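Local atomic coordinates of peroxinectin A (Dictyostelium discoideum, PDB entry 6ERC), a protein that uses hydrogen peroxide, through a bound heme, to oxidise phenolic donors as well as iodide and thiocyanate, and is secreted by this social amoeba. Residues L226-F238 with V250-I262. Sequence-based numbering, arbitrary orientation.
Sequences LLLRDHNRLARKF and VFQQSRSCIIEQI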
loop_
_atom_site.group_PDB
_atom_site.type_symbol
_atom_site.label_atom_id
_atom_site.label_comp_id
_atom_site.label_asym_id
_atom_site.label_seq_id
_atom_site.Cartn_x
_atom_site.Cartn_y
_atom_site.Cartn_z
ATOM N N LEU A 226 9.284 -9.462 11.261
ATOM C CA LEU A 226 9.065 -10.904 11.291
ATOM C C LEU A 226 9.609 -11.574 10.037
ATOM O O LEU A 226 10.195 -12.661 10.112
ATOM C CB LEU A 226 7.576 -11.212 11.460
ATOM C CG LEU A 226 6.887 -10.678 12.721
ATOM C CD1 LEU A 226 5.497 -11.287 12.860
ATOM C CD2 LEU A 226 7.702 -10.933 13.982
ATOM N N LEU A 227 9.435 -10.944 8.873
ATOM C CA LEU A 227 9.955 -11.539 7.647
ATOM C C LEU A 227 11.474 -11.461 7.589
ATOM O O LEU A 227 12.109 -12.280 6.916
ATOM C CB LEU A 227 9.338 -10.860 6.425
ATOM C CG LEU A 227 7.840 -11.090 6.214
ATOM C CD1 LEU A 227 7.378 -10.416 4.926
ATOM C CD2 LEU A 227 7.495 -12.575 6.191
ATOM N N LEU A 228 12.070 -10.490 8.281
ATOM C CA LEU A 228 13.519 -10.476 8.419
ATOM C C LEU A 228 13.987 -11.609 9.326
ATOM O O LEU A 228 14.960 -12.305 9.010
ATOM C CB LEU A 228 13.981 -9.126 8.965
ATOM C CG LEU A 228 13.875 -7.912 8.040
ATOM C CD1 LEU A 228 14.172 -6.640 8.817
ATOM C CD2 LEU A 228 14.812 -8.035 6.853
ATOM N N ARG A 229 13.302 -11.809 10.454
ATOM C CA ARG A 229 13.612 -12.940 11.321
ATOM C C ARG A 229 13.458 -14.254 10.569
ATOM O O ARG A 229 14.339 -15.122 10.617
ATOM C CB ARG A 229 12.703 -12.921 12.549
ATOM C CG ARG A 229 12.953 -11.767 13.497
ATOM C CD ARG A 229 11.953 -11.785 14.639
ATOM N NE ARG A 229 12.160 -10.684 15.570
ATOM C CZ ARG A 229 11.420 -10.470 16.650
ATOM N NH1 ARG A 229 10.414 -11.285 16.943
ATOM N NH2 ARG A 229 11.684 -9.439 17.442
ATOM N N ASP A 230 12.335 -14.419 9.867
ATOM C CA ASP A 230 12.112 -15.631 9.090
ATOM C C ASP A 230 13.175 -15.800 8.014
ATOM O O ASP A 230 13.525 -16.930 7.658
ATOM C CB ASP A 230 10.717 -15.595 8.465
ATOM C CG ASP A 230 10.188 -16.976 8.131
ATOM O OD1 ASP A 230 10.189 -17.844 9.028
ATOM O OD2 ASP A 230 9.748 -17.190 6.980
ATOM N N HIS A 231 13.702 -14.693 7.488
ATOM C CA HIS A 231 14.768 -14.780 6.496
ATOM C C HIS A 231 16.051 -15.314 7.121
ATOM O O HIS A 231 16.639 -16.283 6.627
ATOM C CB HIS A 231 15.012 -13.409 5.864
ATOM C CG HIS A 231 16.170 -13.384 4.917
ATOM N ND1 HIS A 231 17.472 -13.211 5.336
ATOM C CD2 HIS A 231 16.224 -13.522 3.571
ATOM C CE1 HIS A 231 18.277 -13.239 4.289
ATOM N NE2 HIS A 231 17.545 -13.425 3.205
ATOM N N ASN A 232 16.505 -14.687 8.207
ATOM C CA ASN A 232 17.727 -15.140 8.859
ATOM C C ASN A 232 17.574 -16.550 9.409
ATOM O O ASN A 232 18.562 -17.287 9.510
ATOM C CB ASN A 232 18.115 -14.170 9.974
ATOM C CG ASN A 232 18.654 -12.859 9.441
ATOM O OD1 ASN A 232 18.904 -12.717 8.243
ATOM N ND2 ASN A 232 18.848 -11.895 10.329
ATOM N N ARG A 233 16.354 -16.945 9.768
ATOM C CA ARG A 233 16.121 -18.314 10.208
ATOM C C ARG A 233 16.384 -19.297 9.072
ATOM O O ARG A 233 17.071 -20.309 9.255
ATOM C CB ARG A 233 14.693 -18.452 10.732
ATOM C CG ARG A 233 14.415 -19.748 11.470
ATOM C CD ARG A 233 12.959 -19.838 11.884
ATOM N NE ARG A 233 12.072 -19.818 10.723
ATOM C CZ ARG A 233 11.792 -20.880 9.974
ATOM N NH1 ARG A 233 12.325 -22.060 10.258
ATOM N NH2 ARG A 233 10.977 -20.763 8.935
ATOM N N LEU A 234 15.853 -19.007 7.882
ATOM C CA LEU A 234 16.080 -19.884 6.738
ATOM C C LEU A 234 17.535 -19.866 6.291
ATOM O O LEU A 234 18.051 -20.888 5.826
ATOM C CB LEU A 234 15.170 -19.484 5.577
ATOM C CG LEU A 234 13.670 -19.719 5.758
ATOM C CD1 LEU A 234 12.916 -19.205 4.548
ATOM C CD2 LEU A 234 13.355 -21.186 5.979
ATOM N N ALA A 235 18.212 -18.723 6.416
ATOM C CA ALA A 235 19.617 -18.657 6.026
ATOM C C ALA A 235 20.468 -19.585 6.884
ATOM O O ALA A 235 21.378 -20.250 6.377
ATOM C CB ALA A 235 20.122 -17.218 6.129
ATOM N N ARG A 236 20.189 -19.642 8.188
ATOM C CA ARG A 236 20.930 -20.537 9.067
ATOM C C ARG A 236 20.680 -21.998 8.716
ATOM O O ARG A 236 21.580 -22.834 8.858
ATOM C CB ARG A 236 20.550 -20.259 10.522
ATOM C CG ARG A 236 21.036 -18.909 11.024
ATOM C CD ARG A 236 20.105 -18.310 12.074
ATOM N NE ARG A 236 20.499 -16.943 12.416
ATOM C CZ ARG A 236 19.718 -16.064 13.040
ATOM N NH1 ARG A 236 18.481 -16.389 13.395
ATOM N NH2 ARG A 236 20.178 -14.848 13.303
ATOM N N LYS A 237 19.470 -22.326 8.261
ATOM C CA LYS A 237 19.186 -23.685 7.815
ATOM C C LYS A 237 19.958 -24.013 6.543
ATOM O O LYS A 237 20.627 -25.050 6.461
ATOM C CB LYS A 237 17.682 -23.851 7.594
ATOM C CG LYS A 237 17.271 -25.154 6.919
ATOM C CD LYS A 237 15.778 -25.160 6.644
ATOM C CE LYS A 237 15.395 -26.166 5.578
ATOM N NZ LYS A 237 13.960 -26.012 5.208
ATOM N N PHE A 238 19.871 -23.144 5.533
ATOM C CA PHE A 238 20.589 -23.387 4.287
ATOM C C PHE A 238 22.093 -23.405 4.512
ATOM O O PHE A 238 22.816 -24.128 3.818
ATOM C CB PHE A 238 20.226 -22.325 3.247
ATOM C CG PHE A 238 18.771 -22.303 2.873
ATOM C CD1 PHE A 238 18.005 -23.456 2.920
ATOM C CD2 PHE A 238 18.169 -21.123 2.469
ATOM C CE1 PHE A 238 16.668 -23.430 2.574
ATOM C CE2 PHE A 238 16.833 -21.092 2.122
ATOM C CZ PHE A 238 16.081 -22.246 2.174
ATOM N N VAL A 250 23.462 -18.389 -0.113
ATOM C CA VAL A 250 22.527 -18.559 0.995
ATOM C C VAL A 250 21.522 -17.417 1.011
ATOM O O VAL A 250 20.326 -17.625 1.246
ATOM C CB VAL A 250 23.286 -18.661 2.331
ATOM C CG1 VAL A 250 22.308 -18.796 3.493
ATOM C CG2 VAL A 250 24.243 -19.840 2.308
ATOM N N PHE A 251 21.990 -16.192 0.759
ATOM C CA PHE A 251 21.087 -15.048 0.741
ATOM C C PHE A 251 20.017 -15.214 -0.329
ATOM O O PHE A 251 18.819 -15.099 -0.049
ATOM C CB PHE A 251 21.871 -13.758 0.514
ATOM C CG PHE A 251 21.001 -12.583 0.193
ATOM C CD1 PHE A 251 20.404 -11.854 1.206
ATOM C CD2 PHE A 251 20.757 -12.222 -1.122
ATOM C CE1 PHE A 251 19.592 -10.780 0.914
ATOM C CE2 PHE A 251 19.946 -11.151 -1.418
ATOM C CZ PHE A 251 19.362 -10.429 -0.400
ATOM N N GLN A 252 20.433 -15.483 -1.570
ATOM C CA GLN A 252 19.476 -15.576 -2.668
ATOM C C GLN A 252 18.451 -16.673 -2.414
ATOM O O GLN A 252 17.247 -16.468 -2.600
ATOM C CB GLN A 252 20.214 -15.816 -3.987
ATOM C CG GLN A 252 21.098 -14.656 -4.427
ATOM C CD GLN A 252 20.337 -13.350 -4.570
ATOM O OE1 GLN A 252 19.107 -13.335 -4.659
ATOM N NE2 GLN A 252 21.067 -12.244 -4.588
ATOM N N GLN A 253 18.908 -17.852 -1.989
ATOM C CA GLN A 253 17.975 -18.926 -1.661
ATOM C C GLN A 253 17.025 -18.503 -0.548
ATOM O O GLN A 253 15.853 -18.895 -0.540
ATOM C CB GLN A 253 18.747 -20.185 -1.266
ATOM C CG GLN A 253 19.501 -20.840 -2.419
ATOM C CD GLN A 253 18.621 -21.639 -3.380
ATOM O OE1 GLN A 253 19.121 -22.189 -4.363
ATOM N NE2 GLN A 253 17.320 -21.710 -3.106
ATOM N N SER A 254 17.513 -17.706 0.405
ATOM C CA SER A 254 16.638 -17.187 1.451
ATOM C C SER A 254 15.716 -16.103 0.906
ATOM O O SER A 254 14.518 -16.089 1.210
ATOM C CB SER A 254 17.470 -16.647 2.614
ATOM O OG SER A 254 18.279 -17.663 3.177
ATOM N N ARG A 255 16.259 -15.185 0.100
ATOM C CA ARG A 255 15.425 -14.175 -0.544
ATOM C C ARG A 255 14.315 -14.824 -1.361
ATOM O O ARG A 255 13.165 -14.366 -1.335
ATOM C CB ARG A 255 16.287 -13.273 -1.430
ATOM C CG ARG A 255 15.488 -12.266 -2.261
ATOM C CD ARG A 255 16.334 -11.067 -2.700
ATOM N NE ARG A 255 16.797 -11.163 -4.085
ATOM C CZ ARG A 255 16.184 -10.620 -5.138
ATOM N NH1 ARG A 255 15.062 -9.926 -4.989
ATOM N NH2 ARG A 255 16.696 -10.768 -6.351
ATOM N N SER A 256 14.638 -15.899 -2.083
ATOM C CA SER A 256 13.643 -16.559 -2.920
ATOM C C SER A 256 12.500 -17.122 -2.083
ATOM O O SER A 256 11.332 -17.034 -2.479
ATOM C CB SER A 256 14.307 -17.664 -3.742
ATOM O OG SER A 256 13.418 -18.194 -4.706
ATOM N N CYS A 257 12.814 -17.700 -0.919
ATOM C CA CYS A 257 11.769 -18.254 -0.060
ATOM C C CYS A 257 10.850 -17.156 0.465
ATOM O O CYS A 257 9.623 -17.307 0.469
ATOM C CB CYS A 257 12.388 -19.025 1.109
ATOM S SG CYS A 257 13.362 -20.476 0.672
ATOM N N ILE A 258 11.430 -16.049 0.932
ATOM C CA ILE A 258 10.630 -14.969 1.503
ATOM C C ILE A 258 9.698 -14.380 0.452
ATOM O O ILE A 258 8.525 -14.101 0.727
ATOM C CB ILE A 258 11.549 -13.893 2.112
ATOM C CG1 ILE A 258 12.352 -14.477 3.279
ATOM C CG2 ILE A 258 10.739 -12.677 2.555
ATOM C CD1 ILE A 258 11.508 -14.956 4.457
ATOM N N ILE A 259 10.206 -14.167 -0.761
ATOM C CA ILE A 259 9.358 -13.691 -1.850
ATOM C C ILE A 259 8.179 -14.634 -2.044
ATOM O O ILE A 259 7.027 -14.201 -2.158
ATOM C CB ILE A 259 10.186 -13.536 -3.138
ATOM C CG1 ILE A 259 11.157 -12.366 -2.980
ATOM C CG2 ILE A 259 9.287 -13.325 -4.349
ATOM C CD1 ILE A 259 12.194 -12.280 -4.060
ATOM N N GLU A 260 8.450 -15.941 -2.081
ATOM C CA GLU A 260 7.370 -16.919 -2.170
ATOM C C GLU A 260 6.428 -16.810 -0.978
ATOM O O GLU A 260 5.209 -16.941 -1.128
ATOM C CB GLU A 260 7.945 -18.332 -2.265
ATOM C CG GLU A 260 6.900 -19.430 -2.077
ATOM C CD GLU A 260 7.444 -20.819 -2.340
ATOM O OE1 GLU A 260 8.526 -20.933 -2.956
ATOM O OE2 GLU A 260 6.786 -21.798 -1.929
ATOM N N GLN A 261 6.976 -16.589 0.217
ATOM C CA GLN A 261 6.130 -16.463 1.398
ATOM C C GLN A 261 5.218 -15.247 1.289
ATOM O O GLN A 261 4.031 -15.321 1.627
ATOM C CB GLN A 261 6.995 -16.378 2.655
ATOM C CG GLN A 261 6.207 -16.350 3.955
ATOM C CD GLN A 261 5.361 -17.593 4.157
ATOM O OE1 GLN A 261 5.823 -18.588 4.717
ATOM N NE2 GLN A 261 4.116 -17.540 3.703
ATOM N N ILE A 262 5.752 -14.120 0.816
ATOM C CA ILE A 262 4.926 -12.930 0.624
ATOM C C ILE A 262 3.841 -13.210 -0.409
ATOM O O ILE A 262 2.659 -12.915 -0.192
ATOM C CB ILE A 262 5.797 -11.727 0.218
ATOM C CG1 ILE A 262 6.766 -11.361 1.348
ATOM C CG2 ILE A 262 4.921 -10.523 -0.132
ATOM C CD1 ILE A 262 7.872 -10.410 0.933
#
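The imidazole of His231 lays one face over Ser254 CB, 3.3 Å from NE2, while Ile258 CG1 meets its edge; Phe251 CD1 touches NE2 obliquely, the two ring planes 59° apart. Over one face of the Phe238 ring, toward the rim, lies Leu234 O of its own helix, and Cys257 SG comes to the edge, a sulfur-aromatic contact with CZ and SG 3.6 Å apart. Consecutive helices 218-241 and 247-275 of the animal heme peroxidase fold form this hairpin; the short segments run roughly antiparallel, 134° between their N-to-C directions, axes 8.9 Å apart. Packing is knobs-into-holes: Phe238 enters among Val250, Gln253, Ser254 and Cys257, and Ser254 among His231, Leu234, Ala235 and Phe238. With CG anti to the backbone N (chi1 175°), His231 swings across to the second helix, and ND1 donates to Asn232 OD1 in the ring plane. Replacing His231 with alanine would probably open a gap over Ser254 and leave Asn232 OD1 with the backbone N of Met174 but without the imidazole donor. Ile258 packs CG1 along His231 CB and CD1 against Leu227 O. Cys257 also bonds covalently to Cys485, outside the hairpin. No hydrogen bond links residues 226-238 to 250-262; Ser254 OG instead donates to Val250 O, at 2.8 Å.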